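Interferon-inducible protein AIM2 (Mus musculus, PDB 4JBM) senses double-stranded DNA in the cytosol through its HIN domain, the part present here, and activates the AIM2 inflammasome that leads to pyroptosis. Local coordinates at residues N13-E18 with C179-V184; R55-S60 with V77-S82; S66-V71 with G109-G114; R127-I132 with E140-G145; E154-R159 with I185-P190. All coordinates share one frame; numbering follows the deposited sequence.

Contact 1 of 5, residues N13-E18 with C179-V184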
# COMPACT_ATOMS: atom_id res chain seq x y z
N ASN A 13 -10.44 5.49 -2.38
CA ASN A 13 -11.85 5.11 -2.34
C ASN A 13 -11.99 3.59 -2.30
O ASN A 13 -11.24 2.88 -2.97
CB ASN A 13 -12.61 5.71 -3.53
CG ASN A 13 -12.85 7.20 -3.38
OD1 ASN A 13 -13.63 7.64 -2.54
ND2 ASN A 13 -12.19 7.99 -4.23
N PRO A 14 -12.98 3.10 -1.54
CA PRO A 14 -13.17 1.66 -1.32
C PRO A 14 -13.39 0.89 -2.62
O PRO A 14 -14.01 1.39 -3.56
CB PRO A 14 -14.43 1.61 -0.45
CG PRO A 14 -14.45 2.92 0.26
CD PRO A 14 -13.93 3.90 -0.75
N PHE A 15 -12.88 -0.33 -2.65
CA PHE A 15 -13.02 -1.21 -3.79
C PHE A 15 -13.37 -2.58 -3.25
O PHE A 15 -13.04 -2.88 -2.10
CB PHE A 15 -11.70 -1.29 -4.57
CG PHE A 15 -10.55 -1.86 -3.77
CD1 PHE A 15 -9.87 -1.07 -2.86
CD2 PHE A 15 -10.14 -3.18 -3.94
CE1 PHE A 15 -8.80 -1.56 -2.13
CE2 PHE A 15 -9.06 -3.69 -3.21
CZ PHE A 15 -8.40 -2.87 -2.30
N GLU A 16 -14.02 -3.41 -4.06
CA GLU A 16 -14.38 -4.72 -3.57
C GLU A 16 -13.14 -5.59 -3.49
O GLU A 16 -12.37 -5.69 -4.45
CB GLU A 16 -15.43 -5.39 -4.46
CG GLU A 16 -15.64 -6.85 -4.10
CD GLU A 16 -16.66 -7.55 -4.97
OE1 GLU A 16 -17.18 -6.90 -5.91
OE2 GLU A 16 -16.95 -8.74 -4.73
N CYS A 17 -12.97 -6.23 -2.35
CA CYS A 17 -11.83 -7.11 -2.12
C CYS A 17 -12.38 -8.43 -1.58
O CYS A 17 -13.58 -8.55 -1.36
CB CYS A 17 -10.88 -6.45 -1.13
SG CYS A 17 -9.49 -7.46 -0.63
N GLU A 18 -11.52 -9.43 -1.40
CA GLU A 18 -11.96 -10.69 -0.80
C GLU A 18 -11.95 -10.60 0.72
O GLU A 18 -12.85 -10.02 1.33
CB GLU A 18 -11.09 -11.86 -1.27
CG GLU A 18 -11.03 -13.03 -0.29
CD GLU A 18 -12.35 -13.77 -0.16
OE1 GLU A 18 -13.27 -13.53 -0.97
OE2 GLU A 18 -12.47 -14.60 0.78
N CYS A 179 -6.23 -8.59 -0.72
CA CYS A 179 -6.71 -7.22 -0.64
C CYS A 179 -5.68 -6.20 -1.13
O CYS A 179 -5.72 -5.03 -0.73
CB CYS A 179 -7.15 -6.88 0.79
SG CYS A 179 -8.74 -7.58 1.27
N SER A 180 -4.77 -6.64 -1.99
CA SER A 180 -3.84 -5.71 -2.62
C SER A 180 -4.54 -4.99 -3.76
O SER A 180 -5.50 -5.50 -4.33
CB SER A 180 -2.59 -6.43 -3.15
OG SER A 180 -1.96 -7.17 -2.12
N PHE A 181 -4.06 -3.80 -4.09
CA PHE A 181 -4.48 -3.10 -5.29
C PHE A 181 -3.26 -3.02 -6.21
O PHE A 181 -2.14 -2.79 -5.75
CB PHE A 181 -5.00 -1.71 -4.95
CG PHE A 181 -5.86 -1.11 -6.01
CD1 PHE A 181 -5.30 -0.52 -7.13
CD2 PHE A 181 -7.24 -1.13 -5.89
CE1 PHE A 181 -6.09 0.05 -8.11
CE2 PHE A 181 -8.04 -0.57 -6.87
CZ PHE A 181 -7.46 0.02 -7.98
N PHE A 182 -3.48 -3.17 -7.51
CA PHE A 182 -2.39 -3.14 -8.47
C PHE A 182 -2.84 -2.32 -9.67
O PHE A 182 -3.96 -2.49 -10.14
CB PHE A 182 -2.03 -4.56 -8.91
CG PHE A 182 -1.00 -4.63 -10.01
CD1 PHE A 182 0.34 -4.61 -9.71
CD2 PHE A 182 -1.39 -4.74 -11.34
CE1 PHE A 182 1.29 -4.69 -10.70
CE2 PHE A 182 -0.45 -4.82 -12.34
CZ PHE A 182 0.90 -4.80 -12.03
N LYS A 183 -1.97 -1.44 -10.15
CA LYS A 183 -2.31 -0.64 -11.33
C LYS A 183 -1.11 -0.47 -12.26
O LYS A 183 0.01 -0.28 -11.81
CB LYS A 183 -2.83 0.74 -10.91
CG LYS A 183 -3.37 1.57 -12.08
CD LYS A 183 -4.02 2.87 -11.62
CE LYS A 183 -4.91 3.44 -12.72
NZ LYS A 183 -6.09 4.15 -12.16
N VAL A 184 -1.36 -0.52 -13.56
CA VAL A 184 -0.29 -0.29 -14.52
C VAL A 184 -0.32 1.16 -14.96
O VAL A 184 -1.35 1.67 -15.42
CB VAL A 184 -0.40 -1.22 -15.75
CG1 VAL A 184 0.48 -0.71 -16.88
CG2 VAL A 184 -0.01 -2.63 -15.38

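Contact 2 of 5, residues R55-S60 with V77-S82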
# COMPACT_ATOMS: atom_id res chain seq x y z
N ARG A 55 -7.61 15.49 8.19
CA ARG A 55 -8.55 15.39 9.30
C ARG A 55 -7.88 14.65 10.44
O ARG A 55 -6.99 13.82 10.21
CB ARG A 55 -9.85 14.69 8.87
CG ARG A 55 -10.86 15.57 8.12
CD ARG A 55 -11.69 16.42 9.07
NE ARG A 55 -12.43 17.48 8.38
CZ ARG A 55 -11.97 18.71 8.18
NH1 ARG A 55 -10.77 19.06 8.62
NH2 ARG A 55 -12.72 19.60 7.53
N THR A 56 -8.29 14.93 11.67
CA THR A 56 -7.74 14.23 12.82
C THR A 56 -8.78 13.28 13.38
O THR A 56 -9.92 13.67 13.63
CB THR A 56 -7.27 15.20 13.93
OG1 THR A 56 -8.34 16.07 14.31
CG2 THR A 56 -6.10 16.03 13.44
N ILE A 57 -8.39 12.02 13.56
CA ILE A 57 -9.32 11.01 14.03
C ILE A 57 -8.77 10.23 15.21
O ILE A 57 -7.56 10.07 15.36
CB ILE A 57 -9.69 10.01 12.90
CG1 ILE A 57 -8.43 9.34 12.36
CG2 ILE A 57 -10.44 10.71 11.78
CD1 ILE A 57 -8.71 8.22 11.35
N LYS A 58 -9.68 9.74 16.05
CA LYS A 58 -9.33 8.91 17.19
C LYS A 58 -9.86 7.50 16.92
O LYS A 58 -11.04 7.30 16.61
CB LYS A 58 -9.94 9.48 18.48
CG LYS A 58 -9.36 8.90 19.77
CD LYS A 58 -9.85 9.66 21.00
CE LYS A 58 -9.15 9.18 22.26
NZ LYS A 58 -7.68 9.43 22.17
N ILE A 59 -8.97 6.52 17.03
CA ILE A 59 -9.29 5.15 16.67
C ILE A 59 -9.12 4.25 17.88
O ILE A 59 -8.05 4.22 18.49
CB ILE A 59 -8.39 4.65 15.51
CG1 ILE A 59 -8.34 5.69 14.38
CG2 ILE A 59 -8.87 3.29 15.01
CD1 ILE A 59 -7.50 5.29 13.18
N SER A 60 -10.17 3.52 18.22
CA SER A 60 -10.16 2.62 19.36
C SER A 60 -10.64 1.23 18.95
O SER A 60 -11.37 1.10 17.96
CB SER A 60 -11.02 3.18 20.49
OG SER A 60 -12.28 3.59 19.99
N VAL A 77 -14.16 4.80 15.23
CA VAL A 77 -13.42 5.90 14.62
C VAL A 77 -14.22 7.18 14.83
O VAL A 77 -15.31 7.32 14.29
CB VAL A 77 -13.18 5.67 13.11
CG1 VAL A 77 -12.55 6.91 12.47
CG2 VAL A 77 -12.31 4.45 12.90
N VAL A 78 -13.68 8.10 15.61
CA VAL A 78 -14.44 9.31 15.90
C VAL A 78 -13.62 10.49 15.41
O VAL A 78 -12.43 10.59 15.72
CB VAL A 78 -14.71 9.46 17.41
CG1 VAL A 78 -16.13 9.98 17.61
CG2 VAL A 78 -14.59 8.12 18.10
N ASP A 79 -14.23 11.37 14.63
CA ASP A 79 -13.54 12.59 14.22
C ASP A 79 -13.38 13.49 15.43
O ASP A 79 -14.32 13.71 16.19
CB ASP A 79 -14.32 13.31 13.11
CG ASP A 79 -13.63 14.56 12.61
OD1 ASP A 79 -12.40 14.53 12.37
OD2 ASP A 79 -14.31 15.60 12.47
N VAL A 80 -12.17 14.00 15.63
CA VAL A 80 -11.89 14.84 16.79
C VAL A 80 -11.04 16.04 16.42
O VAL A 80 -10.31 16.01 15.43
CB VAL A 80 -11.15 14.06 17.91
CG1 VAL A 80 -12.03 12.95 18.45
CG2 VAL A 80 -9.83 13.49 17.38
N GLU A 81 -11.15 17.10 17.20
CA GLU A 81 -10.30 18.27 17.00
C GLU A 81 -9.02 18.12 17.83
O GLU A 81 -9.08 17.87 19.03
CB GLU A 81 -11.07 19.56 17.29
CG GLU A 81 -12.16 19.81 16.24
CD GLU A 81 -13.04 21.00 16.56
OE1 GLU A 81 -12.67 21.82 17.42
OE2 GLU A 81 -14.12 21.11 15.94
N SER A 82 -7.87 18.26 17.18
CA SER A 82 -6.59 18.07 17.84
C SER A 82 -5.61 19.18 17.46
O SER A 82 -5.72 19.76 16.39
CB SER A 82 -6.01 16.70 17.46
OG SER A 82 -4.73 16.49 18.01

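Contact 3 of 5, residues S66-V71 with G109-G114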
# COMPACT_ATOMS: atom_id res chain seq x y z
N SER A 66 2.26 -7.19 13.07
CA SER A 66 3.67 -6.84 12.90
C SER A 66 3.94 -5.57 12.05
O SER A 66 4.82 -4.81 12.41
CB SER A 66 4.44 -8.04 12.33
OG SER A 66 4.83 -8.93 13.34
N ASN A 67 3.23 -5.35 10.95
CA ASN A 67 3.46 -4.17 10.11
C ASN A 67 2.39 -3.07 10.00
O ASN A 67 2.73 -1.89 9.86
CB ASN A 67 3.93 -4.56 8.71
CG ASN A 67 4.44 -3.35 7.93
OD1 ASN A 67 5.62 -3.02 7.98
ND2 ASN A 67 3.54 -2.67 7.23
N PHE A 68 1.11 -3.43 10.03
CA PHE A 68 0.07 -2.41 9.81
C PHE A 68 -0.97 -2.36 10.92
O PHE A 68 -0.81 -2.99 11.97
CB PHE A 68 -0.60 -2.59 8.44
CG PHE A 68 -1.47 -3.83 8.32
CD1 PHE A 68 -0.90 -5.10 8.25
CD2 PHE A 68 -2.86 -3.71 8.26
CE1 PHE A 68 -1.71 -6.24 8.13
CE2 PHE A 68 -3.67 -4.84 8.14
CZ PHE A 68 -3.09 -6.11 8.07
N MET A 69 -2.04 -1.60 10.68
CA MET A 69 -3.12 -1.51 11.65
C MET A 69 -4.42 -1.85 10.96
O MET A 69 -4.74 -1.32 9.89
CB MET A 69 -3.21 -0.11 12.25
CG MET A 69 -4.30 0.01 13.29
SD MET A 69 -4.37 1.61 14.10
CE MET A 69 -5.77 2.29 13.24
N GLU A 70 -5.19 -2.75 11.58
CA GLU A 70 -6.45 -3.19 11.04
C GLU A 70 -7.62 -2.55 11.77
O GLU A 70 -7.70 -2.61 13.00
CB GLU A 70 -6.55 -4.72 11.12
CG GLU A 70 -7.71 -5.32 10.35
CD GLU A 70 -7.61 -6.83 10.21
OE1 GLU A 70 -6.65 -7.43 10.74
OE2 GLU A 70 -8.50 -7.41 9.56
N VAL A 71 -8.52 -1.94 11.00
CA VAL A 71 -9.69 -1.28 11.56
C VAL A 71 -10.96 -2.00 11.10
O VAL A 71 -11.27 -2.02 9.91
CB VAL A 71 -9.76 0.20 11.14
CG1 VAL A 71 -11.08 0.81 11.57
CG2 VAL A 71 -8.61 0.97 11.74
N GLY A 109 5.21 -9.94 5.23
CA GLY A 109 4.04 -9.27 5.75
C GLY A 109 4.17 -7.76 5.84
O GLY A 109 3.16 -7.08 6.00
N THR A 110 5.40 -7.22 5.75
CA THR A 110 5.56 -5.75 5.75
C THR A 110 4.78 -5.16 4.59
O THR A 110 4.94 -5.58 3.44
CB THR A 110 7.01 -5.26 5.55
OG1 THR A 110 7.62 -5.96 4.47
CG2 THR A 110 7.83 -5.41 6.81
N ILE A 111 3.95 -4.18 4.90
CA ILE A 111 3.14 -3.57 3.87
C ILE A 111 4.00 -2.63 3.01
O ILE A 111 4.82 -1.87 3.53
CB ILE A 111 1.92 -2.86 4.46
CG1 ILE A 111 1.07 -3.89 5.19
CG2 ILE A 111 1.14 -2.14 3.38
CD1 ILE A 111 0.84 -5.18 4.38
N VAL A 112 3.82 -2.74 1.70
CA VAL A 112 4.53 -1.92 0.75
C VAL A 112 3.54 -1.29 -0.21
O VAL A 112 2.70 -1.98 -0.79
CB VAL A 112 5.56 -2.75 -0.04
CG1 VAL A 112 6.20 -1.91 -1.15
CG2 VAL A 112 6.63 -3.27 0.90
N ASN A 113 3.61 0.04 -0.32
CA ASN A 113 2.91 0.78 -1.36
C ASN A 113 3.98 1.55 -2.13
O ASN A 113 5.06 1.79 -1.59
CB ASN A 113 1.90 1.76 -0.77
CG ASN A 113 0.96 1.12 0.23
OD1 ASN A 113 -0.15 0.74 -0.10
ND2 ASN A 113 1.40 1.04 1.48
N GLY A 114 3.70 1.95 -3.37
CA GLY A 114 4.67 2.72 -4.12
C GLY A 114 4.56 2.59 -5.62
O GLY A 114 3.71 1.87 -6.15

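Contact 4 of 5, residues R127-I132 with E140-G145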
# COMPACT_ATOMS: atom_id res chain seq x y z
N ARG A 127 -0.06 -16.48 -12.75
CA ARG A 127 0.69 -15.43 -12.08
C ARG A 127 1.51 -14.63 -13.07
O ARG A 127 1.84 -15.11 -14.16
CB ARG A 127 1.62 -16.03 -11.01
CG ARG A 127 2.68 -16.96 -11.56
CD ARG A 127 3.53 -17.56 -10.44
NE ARG A 127 2.69 -18.19 -9.42
CZ ARG A 127 3.15 -18.66 -8.26
NH1 ARG A 127 4.44 -18.55 -7.96
NH2 ARG A 127 2.31 -19.22 -7.40
N VAL A 128 1.85 -13.41 -12.68
CA VAL A 128 2.75 -12.56 -13.44
C VAL A 128 3.87 -12.08 -12.54
O VAL A 128 3.63 -11.63 -11.41
CB VAL A 128 2.02 -11.37 -14.09
CG1 VAL A 128 2.94 -10.64 -15.05
CG2 VAL A 128 0.77 -11.84 -14.82
N LEU A 129 5.10 -12.20 -13.02
CA LEU A 129 6.26 -11.77 -12.25
C LEU A 129 6.82 -10.52 -12.92
O LEU A 129 7.11 -10.53 -14.11
CB LEU A 129 7.33 -12.86 -12.19
CG LEU A 129 8.22 -12.81 -10.95
CD1 LEU A 129 7.37 -13.00 -9.70
CD2 LEU A 129 9.33 -13.84 -11.00
N TYR A 130 6.96 -9.46 -12.14
CA TYR A 130 7.43 -8.20 -12.69
C TYR A 130 8.82 -7.91 -12.17
O TYR A 130 9.03 -7.76 -10.97
CB TYR A 130 6.48 -7.07 -12.30
CG TYR A 130 5.09 -7.18 -12.91
CD1 TYR A 130 4.80 -6.64 -14.15
CD2 TYR A 130 4.06 -7.81 -12.22
CE1 TYR A 130 3.53 -6.73 -14.70
CE2 TYR A 130 2.78 -7.90 -12.76
CZ TYR A 130 2.53 -7.36 -14.00
OH TYR A 130 1.26 -7.45 -14.54
N GLY A 131 9.79 -7.86 -13.08
CA GLY A 131 11.12 -7.45 -12.69
C GLY A 131 11.06 -5.94 -12.53
O GLY A 131 10.79 -5.23 -13.48
N ILE A 132 11.28 -5.47 -11.31
CA ILE A 132 11.28 -4.04 -11.06
C ILE A 132 12.67 -3.60 -10.67
O ILE A 132 13.48 -4.42 -10.20
CB ILE A 132 10.28 -3.64 -9.95
CG1 ILE A 132 10.70 -4.21 -8.59
CG2 ILE A 132 8.87 -4.06 -10.30
CD1 ILE A 132 9.90 -3.65 -7.40
N GLU A 140 11.62 -8.62 -7.62
CA GLU A 140 10.51 -9.21 -8.36
C GLU A 140 9.18 -8.96 -7.65
O GLU A 140 9.11 -8.95 -6.42
CB GLU A 140 10.78 -10.69 -8.60
CG GLU A 140 12.06 -10.93 -9.39
CD GLU A 140 12.21 -12.36 -9.87
OE1 GLU A 140 12.08 -13.28 -9.04
OE2 GLU A 140 12.45 -12.56 -11.08
N VAL A 141 8.14 -8.71 -8.43
CA VAL A 141 6.85 -8.42 -7.85
C VAL A 141 5.89 -9.45 -8.36
O VAL A 141 5.64 -9.53 -9.56
CB VAL A 141 6.35 -7.02 -8.24
CG1 VAL A 141 4.91 -6.82 -7.77
CG2 VAL A 141 7.24 -5.98 -7.63
N LEU A 142 5.39 -10.26 -7.44
CA LEU A 142 4.57 -11.40 -7.78
C LEU A 142 3.10 -11.07 -7.68
O LEU A 142 2.58 -10.83 -6.59
CB LEU A 142 4.93 -12.56 -6.85
CG LEU A 142 4.18 -13.89 -6.88
CD1 LEU A 142 4.24 -14.52 -8.25
CD2 LEU A 142 4.80 -14.81 -5.84
N VAL A 143 2.42 -11.04 -8.81
CA VAL A 143 0.99 -10.77 -8.81
C VAL A 143 0.29 -12.08 -9.18
O VAL A 143 0.43 -12.58 -10.30
CB VAL A 143 0.62 -9.66 -9.81
CG1 VAL A 143 -0.89 -9.60 -10.01
CG2 VAL A 143 1.17 -8.32 -9.34
N LEU A 144 -0.39 -12.71 -8.24
CA LEU A 144 -1.11 -13.95 -8.54
C LEU A 144 -2.40 -13.76 -9.31
O LEU A 144 -3.10 -12.79 -9.13
CB LEU A 144 -1.33 -14.77 -7.28
CG LEU A 144 -0.00 -15.17 -6.66
CD1 LEU A 144 -0.17 -16.06 -5.46
CD2 LEU A 144 0.89 -15.86 -7.66
N GLY A 145 -2.72 -14.73 -10.15
CA GLY A 145 -3.99 -14.78 -10.84
C GLY A 145 -4.58 -13.72 -11.75
O GLY A 145 -5.66 -13.22 -11.46

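Contact 5 of 5, residues E154-R159 with I185-P190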
# COMPACT_ATOMS: atom_id res chain seq x y z
N GLU A 154 7.59 -3.17 -21.05
CA GLU A 154 8.82 -2.68 -20.45
C GLU A 154 8.91 -1.16 -20.57
O GLU A 154 8.59 -0.60 -21.62
CB GLU A 154 10.04 -3.31 -21.10
CG GLU A 154 11.34 -2.79 -20.51
CD GLU A 154 12.55 -3.06 -21.37
OE1 GLU A 154 12.38 -3.25 -22.60
OE2 GLU A 154 13.68 -3.09 -20.82
N GLY A 155 9.34 -0.51 -19.50
CA GLY A 155 9.46 0.94 -19.47
C GLY A 155 8.25 1.56 -18.79
O GLY A 155 8.25 2.75 -18.45
N ASP A 156 7.23 0.75 -18.57
CA ASP A 156 6.07 1.22 -17.83
C ASP A 156 6.35 1.17 -16.34
O ASP A 156 7.43 0.77 -15.90
CB ASP A 156 4.83 0.37 -18.15
CG ASP A 156 4.36 0.54 -19.58
OD1 ASP A 156 4.54 1.63 -20.15
OD2 ASP A 156 3.77 -0.43 -20.12
N LYS A 157 5.36 1.57 -15.56
CA LYS A 157 5.47 1.51 -14.12
C LYS A 157 4.26 0.78 -13.56
O LYS A 157 3.21 0.71 -14.20
CB LYS A 157 5.56 2.92 -13.52
CG LYS A 157 6.77 3.74 -13.98
CD LYS A 157 6.79 5.08 -13.25
CE LYS A 157 8.00 5.91 -13.63
NZ LYS A 157 7.78 6.57 -14.93
N ILE A 158 4.45 0.21 -12.38
CA ILE A 158 3.36 -0.40 -11.64
C ILE A 158 3.20 0.33 -10.32
O ILE A 158 4.17 0.59 -9.61
CB ILE A 158 3.59 -1.91 -11.42
CG1 ILE A 158 4.94 -2.17 -10.77
CG2 ILE A 158 3.52 -2.64 -12.73
CD1 ILE A 158 5.27 -3.66 -10.62
N ARG A 159 1.97 0.70 -10.01
CA ARG A 159 1.63 1.31 -8.73
C ARG A 159 1.03 0.21 -7.86
O ARG A 159 -0.04 -0.34 -8.18
CB ARG A 159 0.68 2.48 -8.92
CG ARG A 159 0.54 3.43 -7.74
CD ARG A 159 -0.66 4.30 -7.99
NE ARG A 159 -1.88 3.50 -7.89
CZ ARG A 159 -3.10 3.91 -8.23
NH1 ARG A 159 -3.29 5.12 -8.74
NH2 ARG A 159 -4.13 3.09 -8.09
N ILE A 185 0.82 1.84 -14.81
CA ILE A 185 0.97 3.23 -15.23
C ILE A 185 1.82 3.22 -16.48
O ILE A 185 3.02 2.97 -16.42
CB ILE A 185 1.65 4.10 -14.15
CG1 ILE A 185 1.00 3.87 -12.78
CG2 ILE A 185 1.57 5.57 -14.54
CD1 ILE A 185 -0.40 4.44 -12.65
N LYS A 186 1.19 3.50 -17.62
CA LYS A 186 1.86 3.35 -18.90
C LYS A 186 2.73 4.56 -19.22
O LYS A 186 2.33 5.70 -18.99
CB LYS A 186 0.84 3.14 -20.02
CG LYS A 186 0.05 1.85 -19.91
CD LYS A 186 -0.60 1.50 -21.24
CE LYS A 186 0.44 1.16 -22.29
NZ LYS A 186 1.28 -0.00 -21.89
N ALA A 187 3.93 4.29 -19.72
CA ALA A 187 4.78 5.34 -20.24
C ALA A 187 4.01 6.04 -21.35
O ALA A 187 3.27 5.40 -22.09
CB ALA A 187 6.06 4.75 -20.79
N ALA A 188 4.19 7.35 -21.47
CA ALA A 188 3.46 8.10 -22.49
C ALA A 188 3.96 7.76 -23.91
O ALA A 188 5.15 7.62 -24.15
CB ALA A 188 3.56 9.58 -22.23
N LYS A 189 3.01 7.65 -24.83
CA LYS A 189 3.27 7.44 -26.24
C LYS A 189 3.60 8.77 -26.91
O LYS A 189 2.77 9.68 -26.92
CB LYS A 189 2.05 6.82 -26.90
CG LYS A 189 0.72 7.44 -26.42
CD LYS A 189 -0.50 6.91 -27.15
CE LYS A 189 -1.71 7.73 -26.73
NZ LYS A 189 -3.00 7.20 -27.24
N PRO A 190 4.84 8.93 -27.43
CA PRO A 190 5.05 10.08 -28.31
C PRO A 190 4.03 10.07 -29.44
O PRO A 190 3.67 9.01 -29.95
CB PRO A 190 6.47 9.84 -28.83
CG PRO A 190 7.15 9.21 -27.65
CD PRO A 190 6.12 8.33 -27.03

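Contact 1 of 5, residues N13-E18 with C179-V184
The Phe15 ring takes the edge of Phe181 on one face: Phe181 CD2 sits over the ring centre, 3.8 Å above the plane, almost equally far from all six Phe15 ring carbons. With planes at 86° and centroids 5.2 Å apart, the pair is a T-shaped stack in which Phe15 offers the face and Phe181 the edge. At the edge of Phe15, near its plane, lies a backbone carbonyl, with Phe15 CZ 3.8 Å from Cys179 O, an approach that the weakly positive rim of the ring would be expected to tolerate. Phe15 CB points toward 179-184, and CG stands between the backbone N and the carbonyl carbon (chi1 62°).

Two residues further on, the link becomes covalent. Cys17 SG and Cys179 SG form a disulfide of 2.0 Å with a chi3 of -116°, Cys17 SG lying anti to its backbone N. No hydrogen bond joins the two segments; disulfide and ring pair carry the contact. Outside it, Cys17 and Cys179 both touch Ile26 of strand 25-32, while Phe181 is hydrogen-bonded through its backbone to Thr161. The arrangement is a disulfide with a T-shaped aromatic pair beside it, tying the end of strand 4-16 in the first OB fold to the approach to strand 181-185 in the second, within an HIN domain built of two OB folds in tandem.

Contact 2 of 5, residues R55-S60 with V77-S82
Val77 opens the pairing by meeting Ile59: Val77 CG2 and Ile59 CG2 lie 4.2 Å apart, the two side chains side by side and pointing the same way. The other branch, Val77 CG1, reaches Ile57 CD1 at 4.2 Å, so this one valine spans both isoleucines on their face of the sheet. Val78 pairs with Lys58 on the opposite face through two backbone hydrogen bonds, Lys58 N to Val78 O and Val78 N to Lys58 O, each 2.9 Å and nearly straight at 172° and 167°. Asp79 returns to the isoleucine face in a non-hydrogen-bonded pair with Ile57. Asp79 OD1 comes within 3.9 Å of Arg55 CD, touching the aliphatic part of that arginine, while the charged atoms themselves are not in contact. Val80 N then donates to Thr56 O at 3.0 Å, while Val80 CG1 lies 4.1 Å from Lys58 CB. Ser82 ends the run with CB 4.0 Å from Thr56 CB; its hydroxyl is hydrogen-bonded to His84 N. Strand 56-60 is also paired with strand 4-16, and Val71 packs against Ile59 and Val77. Strands 56-60 and 77-79 run antiparallel at 155°, an edge pairing in which 76-79 closes one margin of the sheet of the N-terminal OB fold of the HIN domain.

Contact 3 of 5, residues S66-V71 with G109-G114
Asn67 lays its side chain over the backbone where Thr110 passes into Ile111. Asn67 CG is 3.4 Å from Thr110 CA and Asn67 CB is 3.8 Å from Gly109 O, so the whole length of the short side chain is in contact rather than its tip alone. The placement follows from the first torsion: CG stands anti to the backbone N (chi1 -168°), and CB already points toward 109-114. The orientation of the terminal amide is uncertain, and the evidence for the contact therefore rests on the position of the carbon atoms.

Phe68 supplies the apolar half. Its ring atom CD1 lies 3.8 Å from Ile111 CG1, and Phe68 CB comes to 3.9 Å from the same Ile111 CG1, the methylene reaching the ring obliquely. Phe162 joins this cluster, meeting Phe68 edge-to-face and also touching Ile111.

The backbone separates rapidly beyond these residues, with one close CA pair, Asn67 and Thr110 at 5.1 Å. It is thus a contact between the two OB folds of the HIN domain: a loop leading into strand 69-71 meets the start of strand 111-123, and no beta bridge forms between them. The intervening chain includes helices 88-95 and 100-103. Gly109, with a positive phi of 85°, has backbone angles at which a CB would be jammed against the preceding carbonyl oxygen. Thr110 OG1 is hydrogen-bonded to Pro107 O, while Thr110 CB lies near Asn67 CG. The bound DNA comes within about 6 Å of the nearest atom of this contact.

Contact 4 of 5, residues R127-I132 with E140-G145
Val141 and Ile132 meet in the apolar centre, where Ile132 CD1 lies 3.5 Å from Val141 CG2 and the two side chains cross at about a right angle. On the face of Val141 and Val143, Tyr130 CE2 packs 3.8 Å from Val143 CG2, the methyl approaching the ring obliquely, while Val141 O lies at the ring edge near its plane. Val128 CG1 covers one face of the Tyr130 ring, offset toward the rim.

The backbones form a beta hairpin, strands 127-134 and 137-144, whose segments 127-132 and 140-144 run antiparallel at 158°. Hydrogen-bonded pairs Val128-Val143 and Tyr130-Val141 contribute four bonds, all about 2.9 Å; Val143 N to Val128 O is the straightest at 173°, and Val141 N to Tyr130 O the most bent at 144°. The hairpin belongs to the C-terminal OB fold of the HIN domain, with 111-123 beside one strand and 171-175 beside the other.

The other face grades from leucine to charge. Leu129 CD1 touches Leu142 CD1 at 3.8 Å. At one end, Leu129 CD2 abuts the Glu140 carboxylate, 3.4 Å from Glu140 OE2, while Glu140 OE1 makes a weak hydrogen bond with Gln173. At the other, Leu144 CD2 lies over one face of the Arg127 guanidinium, 3.4 Å from Arg127 NE, and Arg127 CD rests 3.8 Å from Leu142 CD1.

Contact 5 of 5, residues E154-R159 with I185-P190
A short antiparallel pairing at the end of strand 181-185 carries this contact, within the C-terminal OB fold of the HIN domain. Lys157 and Ile185 form a hydrogen-bonded pair: Lys157 N donates to Ile185 O at 2.9 Å, and Ile185 N to Lys157 O at 2.7 Å, with angles at hydrogen of 163° and 160°. On their common face Ile185 CB lies 4.1 Å from Lys157 CB, and Ile185 CG1 extends to Arg159 CB, also at 4.1 Å.

Beyond the pair, Asp156 replaces backbone by side chain as the acceptor. With CG anti to the carbonyl carbon (chi1 -67°), the carboxylate is set against Lys186 and Ala187. Asp156 OD1 receives Ala187 N at 2.8 Å on the anti side. Asp156 OD2 takes Lys186 NZ at 3.1 Å on the syn side, a salt bridge in which the two side chains lie side by side and point the same way. Both donors lie well out of the carboxylate plane. Asp156 OD2 also accepts a hydrogen bond from Glu153 N, so three donors grip the buried carboxylate; their number would be expected to stabilise its negative charge. Ala187 CB lies 3.8 Å from Gly155 O.

Strand 157-160 thus lies between two antiparallel neighbours: 181-185, whose last residue makes this pairing, and 111-123, whose Leu115 is touched by both Lys157 and Ile185. Ile158 points away from 185-190, packing on Phe116, Tyr130, Ile132 and Phe182.

In the fold
From the N terminus, strand 4-16 leads into the first segment of contact 1, whose partner comes only 161 residues later, so this long loop encloses contacts 2, 3 and 4. Contact 2 closes a short loop at the edge of the first sheet. Contact 3 opens within that loop and closes beyond it, so the two cross; Ile59 meets Met69 and Val71 between them. Contact 3 ties the first sheet to the second, as contact 1 does. Contact 4 then closes a hairpin in the second sheet. Contact 5 crosses contact 1, binding the C-terminal stretch to strand 157-160; Ile158 packs on contact 4, while Phe182 joins contact 1 to both.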